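Local atomic coordinates of uncharacterized protein (Sus scrofa, PDB entry 5BNF), a protein that is a porcine CD38 of the ADP-ribosyl cyclase family, with a helical part and a parallel beta sheet flanked by helices. Residues Y104-L109 and V138-L143. Residues are numbered along the deposited sequence; the frame is centred on the assembly and turned at random.
Sequences YIADDL and VFWNLL
A chi1 of 172° sets Phe139 CG opposite the backbone N, while Trp140 CG lies anti to its own carbonyl carbon (chi1 -70°), and two consecutive rings of helix 135-149 thus reach out together to meet Ala106 and Asp107, where helix 101-106 ends. The methyl of Ala106 points at that helix and meets the far end of the phenyl ring, CB lying 3.5 Å from Phe139 CE2 and 3.7 Å from Phe139 CZ. Trp140 brings in the benzo end of its indole: CZ2 approaches the Ala106 C atom at 3.7 Å, and the amide N of Asp107 sits at the ring's edge, near its plane. The two rings also pack on each other, CE2 of Phe139 lying 3.8 Å above the indole plane, over its centre. Just past the helix end the chain makes a type II beta turn, closed by Leu109 N to Ala106 O at 2.9 Å. A water donates to Leu109 O at 3.0 Å; its weak link to Trp140 NE1 is improbably short and therefore doubtful. Phe41, Tyr58 and Trp111 meet Phe139 from other parts of the chain, making the phenyl ring part of an aromatic cluster in the helical region. No direct hydrogen bond spans the two segments; cohesion therefore comes mainly from van der Waals packing of the Ala106 methyl and the Ala106-Asp107 peptide against the two rings.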
# COMPACT_ATOMS: atom_id res chain seq x y z
N TYR A 104 4.49 -7.03 -2.51
CA TYR A 104 4.45 -8.48 -2.40
C TYR A 104 5.49 -9.07 -1.44
O TYR A 104 5.17 -9.92 -0.61
CB TYR A 104 4.64 -9.11 -3.78
CG TYR A 104 4.77 -10.60 -3.75
CD1 TYR A 104 3.68 -11.42 -3.45
CD2 TYR A 104 6.01 -11.21 -3.97
CE1 TYR A 104 3.81 -12.79 -3.37
CE2 TYR A 104 6.15 -12.59 -3.89
CZ TYR A 104 5.05 -13.37 -3.59
OH TYR A 104 5.19 -14.74 -3.51
N ILE A 105 6.73 -8.63 -1.58
CA ILE A 105 7.79 -9.15 -0.73
C ILE A 105 7.77 -8.58 0.69
O ILE A 105 8.09 -9.28 1.64
CB ILE A 105 9.17 -8.91 -1.35
CG1 ILE A 105 9.49 -7.42 -1.36
CG2 ILE A 105 9.19 -9.44 -2.78
CD1 ILE A 105 10.92 -7.12 -1.72
N ALA A 106 7.37 -7.32 0.82
CA ALA A 106 7.34 -6.67 2.13
C ALA A 106 6.10 -7.00 2.95
O ALA A 106 6.12 -6.92 4.18
CB ALA A 106 7.46 -5.17 1.95
N ASP A 107 5.03 -7.38 2.27
CA ASP A 107 3.76 -7.69 2.93
C ASP A 107 3.87 -8.47 4.24
O ASP A 107 4.52 -9.51 4.31
CB ASP A 107 2.86 -8.44 1.95
CG ASP A 107 1.44 -8.57 2.45
OD1 ASP A 107 0.90 -7.56 2.95
OD2 ASP A 107 0.86 -9.67 2.34
N ASP A 108 3.20 -7.94 5.27
CA ASP A 108 3.15 -8.53 6.61
C ASP A 108 4.46 -8.54 7.41
O ASP A 108 4.48 -8.98 8.56
CB ASP A 108 2.61 -9.96 6.54
CG ASP A 108 1.13 -10.01 6.22
OD1 ASP A 108 0.37 -9.19 6.79
OD2 ASP A 108 0.72 -10.87 5.40
N LEU A 109 5.54 -8.06 6.82
CA LEU A 109 6.82 -8.07 7.52
C LEU A 109 7.05 -6.85 8.42
O LEU A 109 6.36 -5.84 8.30
CB LEU A 109 7.94 -8.18 6.49
CG LEU A 109 8.27 -9.55 5.89
CD1 LEU A 109 7.02 -10.33 5.54
CD2 LEU A 109 9.13 -9.33 4.65
N VAL A 138 6.97 4.59 6.57
CA VAL A 138 7.43 5.40 5.46
C VAL A 138 7.41 4.59 4.18
O VAL A 138 7.00 5.07 3.13
CB VAL A 138 8.82 5.95 5.70
CG1 VAL A 138 9.41 6.48 4.41
CG2 VAL A 138 8.73 7.07 6.74
N PHE A 139 7.84 3.34 4.29
CA PHE A 139 7.85 2.46 3.15
C PHE A 139 6.43 2.37 2.58
O PHE A 139 6.16 2.82 1.47
CB PHE A 139 8.30 1.07 3.58
CG PHE A 139 8.15 0.05 2.50
CD1 PHE A 139 9.01 0.03 1.42
CD2 PHE A 139 7.10 -0.86 2.53
CE1 PHE A 139 8.84 -0.88 0.39
CE2 PHE A 139 6.92 -1.78 1.50
CZ PHE A 139 7.79 -1.79 0.43
N TRP A 140 5.53 1.79 3.36
CA TRP A 140 4.15 1.62 2.93
C TRP A 140 3.49 2.91 2.48
O TRP A 140 2.69 2.91 1.55
CB TRP A 140 3.35 0.95 4.04
CG TRP A 140 3.73 -0.48 4.23
CD1 TRP A 140 4.38 -1.02 5.30
CD2 TRP A 140 3.50 -1.55 3.31
NE1 TRP A 140 4.56 -2.37 5.11
CE2 TRP A 140 4.03 -2.72 3.89
CE3 TRP A 140 2.88 -1.64 2.06
CZ2 TRP A 140 3.97 -3.96 3.26
CZ3 TRP A 140 2.83 -2.87 1.43
CH2 TRP A 140 3.36 -4.02 2.04
N ASN A 141 3.83 4.02 3.14
CA ASN A 141 3.27 5.31 2.78
C ASN A 141 3.73 5.72 1.39
O ASN A 141 2.94 6.24 0.60
CB ASN A 141 3.72 6.37 3.78
CG ASN A 141 2.57 7.16 4.34
OD1 ASN A 141 1.94 7.94 3.63
ND2 ASN A 141 2.29 6.96 5.62
N LEU A 142 5.00 5.48 1.10
CA LEU A 142 5.57 5.81 -0.20
C LEU A 142 5.07 4.88 -1.31
O LEU A 142 4.76 5.31 -2.42
CB LEU A 142 7.09 5.76 -0.13
CG LEU A 142 7.86 5.95 -1.43
CD1 LEU A 142 7.44 7.27 -2.10
CD2 LEU A 142 9.35 5.93 -1.14
N LEU A 143 4.99 3.59 -1.01
CA LEU A 143 4.54 2.60 -1.98
C LEU A 143 3.13 2.96 -2.44
O LEU A 143 2.83 2.95 -3.63
CB LEU A 143 4.53 1.21 -1.35
CG LEU A 143 4.59 0.09 -2.39
CD1 LEU A 143 5.79 0.33 -3.29
CD2 LEU A 143 4.68 -1.28 -1.71
O HOH W 1 4.31 -4.22 6.80